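Local coordinates for BH2092 protein (Bacillus halodurans, PDB 3NHV), which is of unknown function but carries a rhodanese-like domain, the fold of sulfurtransferases, and may therefore handle sulfur chemistry, at residues A44-H49 with E119-A124; W111-G116 with A126-N131. One frame throughout, in Å; residues are numbered along the deposited sequence.

Interaction 1: A44-H49 with E119-A124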
# COMPACT_ATOMS: atom_id res chain seq x y z
N ALA B 44 13.79 12.81 12.98
CA ALA B 44 12.40 12.34 12.99
C ALA B 44 12.17 11.35 14.13
O ALA B 44 11.18 11.43 14.85
CB ALA B 44 12.06 11.68 11.67
N TYR B 45 13.11 10.42 14.29
CA TYR B 45 13.01 9.42 15.34
C TYR B 45 13.02 10.06 16.72
O TYR B 45 12.15 9.77 17.55
CB TYR B 45 14.16 8.42 15.22
CG TYR B 45 14.33 7.49 16.40
CD1 TYR B 45 14.96 7.92 17.58
CD2 TYR B 45 13.89 6.17 16.34
CE1 TYR B 45 15.13 7.06 18.66
CE2 TYR B 45 14.07 5.30 17.41
CZ TYR B 45 14.69 5.75 18.57
OH TYR B 45 14.85 4.88 19.61
N LYS B 46 13.98 10.94 16.96
CA LYS B 46 14.11 11.61 18.26
C LYS B 46 12.85 12.39 18.63
O LYS B 46 12.56 12.56 19.82
CB LYS B 46 15.35 12.52 18.25
CG LYS B 46 15.90 12.90 19.64
CD LYS B 46 15.20 14.13 20.24
CE LYS B 46 15.46 15.42 19.44
NZ LYS B 46 16.91 15.79 19.36
N GLU B 47 12.10 12.85 17.63
CA GLU B 47 10.87 13.60 17.88
C GLU B 47 9.69 12.69 18.20
O GLU B 47 8.99 12.87 19.20
CB GLU B 47 10.49 14.44 16.66
CG GLU B 47 11.50 15.50 16.29
CD GLU B 47 11.03 16.37 15.14
OE1 GLU B 47 9.95 17.00 15.26
OE2 GLU B 47 11.75 16.44 14.11
N CYS B 48 9.48 11.69 17.34
CA CYS B 48 8.38 10.74 17.50
C CYS B 48 8.70 9.39 16.88
O CYS B 48 8.98 9.29 15.69
CB CYS B 48 7.12 11.32 16.85
SG CYS B 48 5.71 10.22 16.84
N HIS B 49 8.66 8.34 17.70
CA HIS B 49 8.94 7.00 17.21
C HIS B 49 8.13 5.92 17.93
O HIS B 49 7.44 6.19 18.90
CB HIS B 49 10.44 6.69 17.30
CG HIS B 49 10.98 6.69 18.69
ND1 HIS B 49 10.63 5.74 19.63
CD2 HIS B 49 11.89 7.50 19.30
CE1 HIS B 49 11.29 5.96 20.75
NE2 HIS B 49 12.06 7.02 20.58
N GLU B 119 6.70 7.81 21.63
CA GLU B 119 7.72 8.31 22.55
C GLU B 119 8.63 9.27 21.80
O GLU B 119 8.90 9.07 20.62
CB GLU B 119 8.56 7.16 23.10
CG GLU B 119 7.76 6.12 23.86
CD GLU B 119 8.61 4.96 24.33
OE1 GLU B 119 9.37 4.40 23.51
OE2 GLU B 119 8.51 4.59 25.53
N GLY B 120 9.08 10.31 22.49
CA GLY B 120 9.96 11.28 21.86
C GLY B 120 9.76 12.71 22.35
O GLY B 120 9.06 12.95 23.33
N THR B 121 10.37 13.65 21.63
CA THR B 121 10.29 15.06 21.97
C THR B 121 8.90 15.64 21.79
O THR B 121 8.30 16.14 22.75
CB THR B 121 11.26 15.89 21.09
OG1 THR B 121 12.61 15.61 21.49
CG2 THR B 121 10.97 17.38 21.23
N LEU B 122 8.38 15.59 20.57
CA LEU B 122 7.06 16.13 20.29
C LEU B 122 5.96 15.10 20.49
O LEU B 122 4.79 15.46 20.54
CB LEU B 122 7.01 16.65 18.86
CG LEU B 122 8.05 17.72 18.53
CD1 LEU B 122 7.87 18.17 17.09
CD2 LEU B 122 7.89 18.89 19.49
N GLY B 123 6.35 13.84 20.59
CA GLY B 123 5.38 12.78 20.78
C GLY B 123 4.22 12.85 19.80
O GLY B 123 4.41 12.87 18.58
N ALA B 124 3.00 12.90 20.34
CA ALA B 124 1.80 12.96 19.52
C ALA B 124 1.63 14.31 18.82
O ALA B 124 0.69 14.50 18.06
CB ALA B 124 0.58 12.67 20.38

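Interaction 2: W111-G116 with A126-N131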
# COMPACT_ATOMS: atom_id res chain seq x y z
N TRP B 111 0.35 3.77 12.50
CA TRP B 111 0.54 3.28 13.86
C TRP B 111 -0.14 4.27 14.80
O TRP B 111 -0.82 3.87 15.76
CB TRP B 111 2.02 3.19 14.20
CG TRP B 111 2.26 2.98 15.64
CD1 TRP B 111 2.40 3.95 16.59
CD2 TRP B 111 2.32 1.73 16.33
NE1 TRP B 111 2.53 3.38 17.83
CE2 TRP B 111 2.48 2.02 17.70
CE3 TRP B 111 2.24 0.40 15.92
CZ2 TRP B 111 2.57 1.02 18.67
CZ3 TRP B 111 2.32 -0.60 16.89
CH2 TRP B 111 2.49 -0.29 18.25
N ARG B 112 0.05 5.55 14.52
CA ARG B 112 -0.54 6.60 15.32
C ARG B 112 -2.04 6.71 15.03
O ARG B 112 -2.84 6.89 15.94
CB ARG B 112 0.17 7.94 15.05
CG ARG B 112 1.63 7.97 15.49
CD ARG B 112 2.34 9.19 14.93
NE ARG B 112 1.75 10.43 15.43
CZ ARG B 112 2.04 11.64 14.97
NH1 ARG B 112 2.92 11.80 13.98
NH2 ARG B 112 1.44 12.70 15.49
N LYS B 113 -2.43 6.58 13.76
CA LYS B 113 -3.85 6.64 13.42
C LYS B 113 -4.61 5.52 14.13
O LYS B 113 -5.74 5.71 14.57
CB LYS B 113 -4.06 6.50 11.90
CG LYS B 113 -3.85 7.79 11.11
CD LYS B 113 -4.12 7.57 9.63
CE LYS B 113 -3.78 8.80 8.80
NZ LYS B 113 -3.91 8.57 7.32
N GLU B 114 -3.98 4.36 14.26
CA GLU B 114 -4.64 3.25 14.94
C GLU B 114 -4.51 3.39 16.46
O GLU B 114 -4.58 2.40 17.20
CB GLU B 114 -4.07 1.92 14.43
CG GLU B 114 -4.69 1.50 13.10
CD GLU B 114 -3.96 0.37 12.42
OE1 GLU B 114 -3.61 -0.62 13.09
OE2 GLU B 114 -3.75 0.46 11.18
N ASN B 115 -4.34 4.63 16.90
CA ASN B 115 -4.22 4.97 18.31
C ASN B 115 -3.04 4.31 19.00
O ASN B 115 -3.20 3.71 20.05
CB ASN B 115 -5.50 4.59 19.06
CG ASN B 115 -5.87 5.60 20.12
OD1 ASN B 115 -5.96 6.80 19.84
ND2 ASN B 115 -6.10 5.14 21.35
N GLY B 116 -1.86 4.43 18.42
CA GLY B 116 -0.69 3.83 19.05
C GLY B 116 0.05 4.85 19.89
O GLY B 116 0.00 6.05 19.60
N ALA B 126 4.20 15.70 17.03
CA ALA B 126 5.10 15.70 15.88
C ALA B 126 4.30 15.64 14.58
O ALA B 126 3.12 15.31 14.58
CB ALA B 126 6.04 14.52 15.97
N ASP B 127 4.96 15.96 13.46
CA ASP B 127 4.28 15.93 12.18
C ASP B 127 3.86 14.51 11.84
O ASP B 127 4.54 13.55 12.17
CB ASP B 127 5.18 16.48 11.08
CG ASP B 127 5.29 17.98 11.13
OD1 ASP B 127 4.27 18.63 11.48
OD2 ASP B 127 6.37 18.52 10.81
N LEU B 128 2.72 14.40 11.16
CA LEU B 128 2.21 13.10 10.79
C LEU B 128 2.78 12.64 9.47
O LEU B 128 3.05 11.46 9.28
CB LEU B 128 0.69 13.15 10.72
CG LEU B 128 -0.01 11.83 10.38
CD1 LEU B 128 0.41 10.73 11.35
CD2 LEU B 128 -1.50 12.05 10.43
N PHE B 129 2.97 13.58 8.55
CA PHE B 129 3.50 13.25 7.24
C PHE B 129 4.89 13.84 6.99
O PHE B 129 5.31 14.79 7.65
CB PHE B 129 2.57 13.77 6.14
CG PHE B 129 1.15 13.32 6.27
CD1 PHE B 129 0.21 14.12 6.92
CD2 PHE B 129 0.74 12.11 5.72
CE1 PHE B 129 -1.13 13.72 7.01
CE2 PHE B 129 -0.59 11.70 5.80
CZ PHE B 129 -1.53 12.51 6.45
N TRP B 130 5.58 13.27 6.01
CA TRP B 130 6.90 13.73 5.62
C TRP B 130 6.72 15.06 4.89
O TRP B 130 5.84 15.18 4.03
CB TRP B 130 7.54 12.71 4.67
CG TRP B 130 8.88 13.12 4.16
CD1 TRP B 130 10.03 13.25 4.88
CD2 TRP B 130 9.24 13.39 2.79
NE1 TRP B 130 11.08 13.58 4.06
CE2 TRP B 130 10.62 13.67 2.77
CE3 TRP B 130 8.52 13.41 1.59
CZ2 TRP B 130 11.30 13.98 1.59
CZ3 TRP B 130 9.20 13.72 0.41
CH2 TRP B 130 10.58 14.00 0.42
N ASN B 131 7.55 16.05 5.22
CA ASN B 131 7.48 17.38 4.60
C ASN B 131 8.51 17.52 3.48
O ASN B 131 9.72 17.60 3.73
CB ASN B 131 7.73 18.47 5.65
CG ASN B 131 7.19 19.83 5.23
OD1 ASN B 131 7.35 20.26 4.08
ND2 ASN B 131 6.55 20.52 6.17

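Interaction 1: A44-H49 with E119-A124
His-49 and Glu-119 form a single antiparallel bridge, a hydrogen-bonded pair in which His-49 N reaches Glu-119 O at 3.0 Å and Glu-119 N returns to His-49 O at 3.3 Å. It lies just beyond the end of helix 42-47 in the rhodanese-like fold, where the loop after the last helix doubles back over that end. The loop serves the helix's last carbonyls: Thr-121 N donates to Lys-46 O (3.0 Å) and Gly-123 N to Glu-47 O (3.1 Å), with a weaker bond from Leu-122 N to the latter. Gly-120 passes so close that a CB there would run into Glu-47 O. The imidazole of His-49 turns its face to the Glu-119 carbonyl, whose oxygen sits 3.6 Å above the plane over the centre. His-49 CE1 lies 3.8 Å from Glu-119 CB, and ring and carboxylate are turned 85° apart. An alanine in place of His-49 would probably open a gap over that carbonyl and let the Glu-119 side chain turn more freely. Glu-47 runs out extended beside Leu-122, its OE1 against the CD1 methyl. Cys-48 holds SG anti to its backbone N (chi1 175°), 3.4 Å from Gly-123 O.

Interaction 2: W111-G116 with A126-N131
Arg-112 reaches across to the backbone of the loop and grips two successive carbonyls with its two terminal nitrogens. NH1 donates to Asp-127 O at 3.0 Å, and NH2 to Ala-126 O at 3.2 Å. Asp-127 O lies in the guanidinium plane, while Ala-126 O is tilted 15° from it; each nitrogen stands above the plane of the carbonyl it serves. Two bonds from one flat group fix its rotation as well as its position. Leu-128 comes over one face of the guanidinium, its CD1 3.7 Å above the plane and offset toward the rim. The two side chains run past one another from opposing segments. The arginine chain bends once, at chi3 (63°), which sets NE off the line of the carbons before it; from NE the chain leads on to the guanidinium at the carbonyls of Ala-126 and Asp-127. Further out, Lys-113 brings CE to 4.3 Å from Leu-128 CD2, while its NZ makes a salt bridge with Glu-109 one turn back. Lys-113 also packs on Phe-129 of a second subunit. The contact thus ties the tail of the chain to the end of helix 107-113, whose Trp-111 packs on helix 20-28.

How the interactions relate
Both contacts lie at the surface, and both are made by the long loop that follows helix 107-113. Interaction 1 uses its earlier part to cover the end of helix 42-47, interaction 2 its later part to pack against the end of helix 107-113 itself. The chemistry differs: backbone meets backbone across most of 44-49 with 119-124, whereas a single arginine side chain does the polar work in 111-116 with 126-131. Subunit neighbours touch only interaction 2. The two meet at Cys-48, just past helix 42-47, whose CB is 3.5 Å from Ala-126 CB in the loop and whose SG packs on Arg-112 CD of helix 107-113.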